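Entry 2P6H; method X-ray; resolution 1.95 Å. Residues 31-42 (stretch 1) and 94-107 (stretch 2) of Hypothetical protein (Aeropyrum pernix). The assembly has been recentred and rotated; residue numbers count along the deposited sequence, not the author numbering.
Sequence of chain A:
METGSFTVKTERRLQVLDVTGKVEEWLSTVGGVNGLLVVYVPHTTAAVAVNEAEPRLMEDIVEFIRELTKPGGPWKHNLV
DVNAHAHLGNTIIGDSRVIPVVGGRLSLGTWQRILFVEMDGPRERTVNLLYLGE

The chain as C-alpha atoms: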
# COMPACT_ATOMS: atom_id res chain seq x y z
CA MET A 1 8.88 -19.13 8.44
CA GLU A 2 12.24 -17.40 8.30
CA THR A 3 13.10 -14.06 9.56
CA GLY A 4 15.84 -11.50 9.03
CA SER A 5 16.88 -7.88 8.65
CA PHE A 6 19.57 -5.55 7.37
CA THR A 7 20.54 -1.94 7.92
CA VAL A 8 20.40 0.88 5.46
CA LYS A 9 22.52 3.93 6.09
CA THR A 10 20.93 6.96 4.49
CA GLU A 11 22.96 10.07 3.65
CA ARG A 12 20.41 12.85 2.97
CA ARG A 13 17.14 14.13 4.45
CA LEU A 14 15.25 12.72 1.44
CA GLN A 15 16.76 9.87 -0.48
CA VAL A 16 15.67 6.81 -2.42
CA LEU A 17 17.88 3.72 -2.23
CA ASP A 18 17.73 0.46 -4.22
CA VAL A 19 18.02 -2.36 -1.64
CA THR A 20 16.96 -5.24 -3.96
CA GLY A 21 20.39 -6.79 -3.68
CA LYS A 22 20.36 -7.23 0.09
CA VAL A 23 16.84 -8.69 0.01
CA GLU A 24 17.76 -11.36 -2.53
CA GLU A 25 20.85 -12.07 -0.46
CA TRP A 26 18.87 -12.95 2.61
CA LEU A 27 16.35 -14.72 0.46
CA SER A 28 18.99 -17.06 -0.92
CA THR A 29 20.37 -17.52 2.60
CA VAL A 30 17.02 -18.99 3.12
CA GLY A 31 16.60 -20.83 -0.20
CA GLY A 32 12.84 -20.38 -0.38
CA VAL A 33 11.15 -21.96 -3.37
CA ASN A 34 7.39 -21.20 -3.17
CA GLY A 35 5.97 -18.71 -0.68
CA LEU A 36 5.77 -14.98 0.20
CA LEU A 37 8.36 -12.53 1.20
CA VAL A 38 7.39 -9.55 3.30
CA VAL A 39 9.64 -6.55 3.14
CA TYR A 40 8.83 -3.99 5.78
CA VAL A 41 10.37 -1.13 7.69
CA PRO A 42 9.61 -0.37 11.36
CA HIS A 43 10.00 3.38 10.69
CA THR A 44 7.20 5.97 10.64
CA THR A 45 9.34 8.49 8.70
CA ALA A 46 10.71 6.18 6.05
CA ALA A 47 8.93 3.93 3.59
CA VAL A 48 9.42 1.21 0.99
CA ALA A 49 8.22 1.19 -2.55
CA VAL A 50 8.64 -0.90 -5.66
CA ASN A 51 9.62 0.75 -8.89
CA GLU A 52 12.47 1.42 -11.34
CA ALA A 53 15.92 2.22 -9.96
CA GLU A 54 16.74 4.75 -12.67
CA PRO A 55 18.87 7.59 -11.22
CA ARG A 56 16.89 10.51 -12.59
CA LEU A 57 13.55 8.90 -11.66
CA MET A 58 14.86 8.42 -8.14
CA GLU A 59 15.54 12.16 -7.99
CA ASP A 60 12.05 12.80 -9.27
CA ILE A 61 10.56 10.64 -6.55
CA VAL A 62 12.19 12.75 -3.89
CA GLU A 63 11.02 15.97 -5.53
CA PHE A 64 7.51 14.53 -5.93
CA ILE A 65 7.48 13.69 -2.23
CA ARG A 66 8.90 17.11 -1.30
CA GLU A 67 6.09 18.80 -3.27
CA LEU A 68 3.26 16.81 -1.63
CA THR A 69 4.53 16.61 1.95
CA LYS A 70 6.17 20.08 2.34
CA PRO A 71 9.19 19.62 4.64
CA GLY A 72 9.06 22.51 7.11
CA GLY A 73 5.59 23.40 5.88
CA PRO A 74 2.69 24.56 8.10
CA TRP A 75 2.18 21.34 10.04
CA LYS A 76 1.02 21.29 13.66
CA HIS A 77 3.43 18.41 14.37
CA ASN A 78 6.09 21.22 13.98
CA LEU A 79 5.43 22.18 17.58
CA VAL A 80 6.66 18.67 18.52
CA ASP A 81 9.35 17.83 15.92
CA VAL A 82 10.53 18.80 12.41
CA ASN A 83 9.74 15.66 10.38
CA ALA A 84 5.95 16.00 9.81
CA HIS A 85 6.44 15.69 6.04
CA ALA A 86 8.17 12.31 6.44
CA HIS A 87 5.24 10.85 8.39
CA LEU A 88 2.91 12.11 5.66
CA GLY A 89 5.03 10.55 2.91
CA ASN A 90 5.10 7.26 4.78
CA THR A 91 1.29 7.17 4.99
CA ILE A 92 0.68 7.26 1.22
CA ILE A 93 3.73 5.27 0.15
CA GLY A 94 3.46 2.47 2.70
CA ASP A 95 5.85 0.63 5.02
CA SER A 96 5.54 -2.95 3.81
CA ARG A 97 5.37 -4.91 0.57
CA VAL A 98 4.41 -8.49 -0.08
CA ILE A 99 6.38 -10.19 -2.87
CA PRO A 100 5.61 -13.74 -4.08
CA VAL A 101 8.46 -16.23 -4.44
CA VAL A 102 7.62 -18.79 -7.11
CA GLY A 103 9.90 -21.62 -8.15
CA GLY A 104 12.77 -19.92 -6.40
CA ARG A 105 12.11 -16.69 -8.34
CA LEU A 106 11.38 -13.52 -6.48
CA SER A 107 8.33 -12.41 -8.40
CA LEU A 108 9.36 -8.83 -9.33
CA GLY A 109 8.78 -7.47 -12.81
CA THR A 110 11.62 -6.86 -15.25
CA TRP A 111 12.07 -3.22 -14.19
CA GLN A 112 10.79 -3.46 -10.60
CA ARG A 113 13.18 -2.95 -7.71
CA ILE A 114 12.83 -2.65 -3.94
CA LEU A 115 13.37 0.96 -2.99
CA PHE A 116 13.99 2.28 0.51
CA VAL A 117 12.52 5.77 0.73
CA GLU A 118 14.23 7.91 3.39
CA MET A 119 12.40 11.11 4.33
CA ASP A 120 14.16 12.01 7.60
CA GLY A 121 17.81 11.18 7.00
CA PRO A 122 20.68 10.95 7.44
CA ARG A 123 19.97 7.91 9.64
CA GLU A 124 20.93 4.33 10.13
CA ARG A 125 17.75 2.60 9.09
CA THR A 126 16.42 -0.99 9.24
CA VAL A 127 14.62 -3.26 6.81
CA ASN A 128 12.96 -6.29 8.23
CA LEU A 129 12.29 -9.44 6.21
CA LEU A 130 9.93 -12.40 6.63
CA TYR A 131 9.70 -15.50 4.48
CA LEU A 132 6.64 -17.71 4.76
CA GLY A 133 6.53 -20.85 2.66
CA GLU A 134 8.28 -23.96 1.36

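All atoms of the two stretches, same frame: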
# COMPACT_ATOMS: atom_id res chain seq x y z
N GLY A 31 16.86 -19.84 0.83
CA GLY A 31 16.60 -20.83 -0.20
C GLY A 31 15.13 -21.15 -0.38
O GLY A 31 14.77 -22.30 -0.66
N GLY A 32 14.27 -20.15 -0.22
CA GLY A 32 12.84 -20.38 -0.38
C GLY A 32 12.49 -20.70 -1.83
O GLY A 32 13.07 -20.18 -2.75
N VAL A 33 11.52 -21.62 -2.00
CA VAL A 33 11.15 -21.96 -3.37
C VAL A 33 9.76 -21.40 -3.72
O VAL A 33 9.59 -20.65 -4.67
CB VAL A 33 11.17 -23.49 -3.48
CG1 VAL A 33 10.67 -23.91 -4.86
CG2 VAL A 33 12.59 -24.00 -3.28
N ASN A 34 8.73 -21.74 -2.95
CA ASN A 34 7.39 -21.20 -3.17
C ASN A 34 6.86 -20.63 -1.87
O ASN A 34 6.82 -21.30 -0.85
CB ASN A 34 6.42 -22.30 -3.63
CG ASN A 34 6.93 -22.99 -4.87
OD1 ASN A 34 6.97 -22.44 -5.97
ND2 ASN A 34 7.29 -24.27 -4.68
N GLY A 35 6.46 -19.36 -1.90
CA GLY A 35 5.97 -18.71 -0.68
C GLY A 35 5.85 -17.19 -0.88
O GLY A 35 5.71 -16.71 -1.99
N LEU A 36 5.87 -16.43 0.25
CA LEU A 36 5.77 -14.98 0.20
C LEU A 36 6.90 -14.36 0.99
O LEU A 36 7.35 -14.89 2.00
CB LEU A 36 4.52 -14.50 0.92
CG LEU A 36 3.18 -14.91 0.36
CD1 LEU A 36 2.12 -14.45 1.37
CD2 LEU A 36 2.81 -14.24 -0.96
N LEU A 37 7.39 -13.25 0.48
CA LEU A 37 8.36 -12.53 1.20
C LEU A 37 7.71 -11.24 1.61
O LEU A 37 6.99 -10.61 0.85
CB LEU A 37 9.50 -12.25 0.24
CG LEU A 37 10.39 -11.13 0.77
CD1 LEU A 37 11.26 -11.63 1.91
CD2 LEU A 37 11.32 -10.53 -0.29
N VAL A 38 7.91 -10.85 2.88
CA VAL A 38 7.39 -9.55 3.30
C VAL A 38 8.56 -8.67 3.63
O VAL A 38 9.41 -9.01 4.45
CB VAL A 38 6.50 -9.65 4.55
CG1 VAL A 38 5.96 -8.27 4.92
CG2 VAL A 38 5.33 -10.58 4.28
N VAL A 39 8.63 -7.55 2.91
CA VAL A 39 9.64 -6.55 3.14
C VAL A 39 8.97 -5.42 3.86
O VAL A 39 8.00 -4.84 3.39
CB VAL A 39 10.17 -6.03 1.81
CG1 VAL A 39 11.31 -5.05 2.06
CG2 VAL A 39 10.67 -7.18 0.96
N TYR A 40 9.46 -5.07 5.04
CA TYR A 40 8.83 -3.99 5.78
C TYR A 40 9.83 -3.24 6.64
O TYR A 40 10.87 -3.76 7.04
CB TYR A 40 7.66 -4.54 6.63
CG TYR A 40 8.11 -5.54 7.65
CD1 TYR A 40 8.60 -6.79 7.27
CD2 TYR A 40 7.97 -5.25 9.02
CE1 TYR A 40 8.96 -7.73 8.23
CE2 TYR A 40 8.33 -6.20 9.98
CZ TYR A 40 8.84 -7.43 9.58
OH TYR A 40 9.18 -8.37 10.53
N VAL A 41 9.52 -1.96 6.86
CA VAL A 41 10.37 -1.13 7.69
C VAL A 41 9.57 -0.70 8.94
O VAL A 41 8.38 -0.43 8.89
CB VAL A 41 10.91 0.05 6.83
CG1 VAL A 41 11.32 -0.46 5.44
CG2 VAL A 41 9.85 1.13 6.68
N PRO A 42 10.23 -0.73 10.10
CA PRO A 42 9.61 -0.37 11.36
C PRO A 42 9.62 1.16 11.60
O PRO A 42 9.34 1.63 12.69
CB PRO A 42 10.46 -1.04 12.42
CG PRO A 42 11.87 -0.86 11.88
CD PRO A 42 11.60 -1.18 10.35
N GLY A 94 3.59 3.77 2.07
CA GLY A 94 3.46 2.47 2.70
C GLY A 94 4.76 1.97 3.31
O GLY A 94 5.85 2.33 2.86
N ASP A 95 4.66 1.14 4.34
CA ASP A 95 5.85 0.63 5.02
C ASP A 95 6.10 -0.86 4.86
O ASP A 95 6.98 -1.42 5.51
CB ASP A 95 5.78 0.98 6.51
CG ASP A 95 4.41 0.75 7.08
OD1 ASP A 95 3.69 -0.12 6.55
OD2 ASP A 95 4.05 1.45 8.05
N SER A 96 5.31 -1.52 4.02
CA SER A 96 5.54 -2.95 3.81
C SER A 96 5.03 -3.38 2.44
O SER A 96 4.07 -2.82 1.90
CB SER A 96 4.85 -3.75 4.92
OG SER A 96 3.49 -4.00 4.55
N ARG A 97 5.71 -4.37 1.90
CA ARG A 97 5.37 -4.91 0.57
C ARG A 97 5.43 -6.42 0.60
O ARG A 97 6.35 -7.02 1.14
CB ARG A 97 6.39 -4.36 -0.44
CG ARG A 97 6.35 -5.08 -1.80
CD ARG A 97 4.99 -4.96 -2.51
NE ARG A 97 5.15 -4.55 -3.92
CZ ARG A 97 5.39 -5.48 -4.89
NH1 ARG A 97 5.47 -6.78 -4.60
NH2 ARG A 97 5.59 -5.07 -6.14
N VAL A 98 4.43 -7.04 -0.00
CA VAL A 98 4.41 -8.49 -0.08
C VAL A 98 4.84 -8.85 -1.49
O VAL A 98 4.34 -8.31 -2.46
CB VAL A 98 2.99 -9.03 0.19
CG1 VAL A 98 3.00 -10.55 0.03
CG2 VAL A 98 2.52 -8.67 1.59
N ILE A 99 5.84 -9.76 -1.57
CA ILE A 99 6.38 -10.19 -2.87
C ILE A 99 6.41 -11.71 -2.97
O ILE A 99 7.13 -12.40 -2.26
CB ILE A 99 7.82 -9.68 -3.03
CG1 ILE A 99 7.87 -8.17 -2.77
CG2 ILE A 99 8.29 -9.92 -4.48
CD1 ILE A 99 9.29 -7.62 -2.76
N PRO A 100 5.63 -12.28 -3.90
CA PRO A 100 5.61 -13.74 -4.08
C PRO A 100 6.97 -14.30 -4.50
O PRO A 100 7.76 -13.63 -5.18
CB PRO A 100 4.55 -13.94 -5.16
CG PRO A 100 3.64 -12.74 -5.14
CD PRO A 100 4.59 -11.64 -4.72
N VAL A 101 7.24 -15.52 -4.07
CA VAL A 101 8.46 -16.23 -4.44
C VAL A 101 7.90 -17.48 -5.08
O VAL A 101 7.20 -18.27 -4.43
CB VAL A 101 9.33 -16.59 -3.22
CG1 VAL A 101 10.52 -17.45 -3.64
CG2 VAL A 101 9.83 -15.31 -2.55
N VAL A 102 8.15 -17.64 -6.37
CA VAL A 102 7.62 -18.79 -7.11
C VAL A 102 8.73 -19.54 -7.82
O VAL A 102 9.45 -18.99 -8.64
CB VAL A 102 6.60 -18.31 -8.15
CG1 VAL A 102 5.82 -19.50 -8.71
CG2 VAL A 102 5.63 -17.33 -7.52
N GLY A 103 8.87 -20.82 -7.51
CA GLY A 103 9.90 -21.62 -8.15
C GLY A 103 11.27 -21.01 -7.93
O GLY A 103 12.10 -20.98 -8.84
N GLY A 104 11.49 -20.51 -6.73
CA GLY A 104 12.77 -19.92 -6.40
C GLY A 104 12.95 -18.50 -6.94
O GLY A 104 13.94 -17.85 -6.64
N ARG A 105 12.00 -18.03 -7.75
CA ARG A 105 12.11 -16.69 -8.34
C ARG A 105 11.32 -15.62 -7.60
O ARG A 105 10.08 -15.70 -7.48
CB ARG A 105 11.63 -16.71 -9.79
CG ARG A 105 12.50 -17.51 -10.76
CD ARG A 105 11.83 -17.55 -12.15
NE ARG A 105 12.80 -17.92 -13.17
CZ ARG A 105 12.52 -18.06 -14.46
NH1 ARG A 105 11.28 -17.87 -14.92
NH2 ARG A 105 13.49 -18.38 -15.32
N LEU A 106 12.03 -14.61 -7.11
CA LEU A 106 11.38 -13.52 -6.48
C LEU A 106 10.55 -12.87 -7.54
O LEU A 106 11.04 -12.44 -8.58
CB LEU A 106 12.46 -12.56 -6.00
CG LEU A 106 11.88 -11.40 -5.21
CD1 LEU A 106 11.04 -11.87 -4.02
CD2 LEU A 106 12.94 -10.46 -4.66
N SER A 107 9.25 -12.82 -7.33
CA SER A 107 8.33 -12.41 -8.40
C SER A 107 8.23 -10.86 -8.61
O SER A 107 7.18 -10.25 -8.46
CB SER A 107 6.97 -13.04 -8.05
OG SER A 107 6.12 -12.99 -9.20

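In neighbouring antiparallel strands the backbone register determines which side chains lie beside one another, and the rotamers determine how they meet. The pairing of residues 35-40 with 96-102 in this Aeropyrum pernix protein illustrates the principle. Three residue pairs carry reciprocal hydrogen bonds: Gly35 with Val101, Leu37 with Ile99 and Val39 with Arg97. In the central pair, Leu37 N donates to Ile99 O at 2.9 Å and Ile99 N to Leu37 O at 2.8 Å. Beyond Tyr40 the ladder gains one further bond, from Val41 N to Asp95 O at 2.9 Å.

Alternation along the strands sends Leu37, Val39, Arg97, Ile99 and Val101 to one face of the sheet. Leu37, with chi1 t and chi2 p, covers the most ground there: its CB lies 4.2 Å from Val101 CG2, while its CD2 reaches Ile99 CD1 at 4.3 Å and Leu106 CD1 at 4.0 Å. Ile99 is m at chi1 and t at chi2, an extended arrangement that also brings its CD1 to 4.0 Å from Val39 CG2. One methyl thus touches two residues of the partner strand that follow one another on this face, Leu37 and Val39. Arg97 shares this face but behaves differently. Its chi1 is t and chi2 p, chi3 lies between wells at 131°, and the end of the chain leads away from the partner strand. The bend returns the guanidinium to its own strand, where Arg97 NH1 donates to Val98 O at 2.9 Å.

On the other face, Leu36 is m, t, and its end swings nearer the partner strand than its CA-to-CB direction alone would suggest, placing CD2 3.8 Å from Val98 CG1. Val38 and Val98, both t, meet through their CG2 atoms at 4.3 Å. Tyr40 and Ser96 approach more tightly, CB to CB at 3.4 Å, in a pair whose CA atoms are 4.0 Å apart. Tyr40 is p at chi1, and its ring leads away from this contact to a hydroxyl hydrogen-bonded elsewhere in the structure.

At the far end, a type I' turn from Val102 to Arg105 places glycines at both central positions, where positive phi favours that residue. The turn also presents its amides to stretch 1: Gly104 N donates to Val33 O at 2.8 Å. Asn34 points away at CB, yet its m rotamer brings the amide back, and OD1 accepts from Gly103 N at 2.9 Å. A side chain here extends the pairing that the backbone begins.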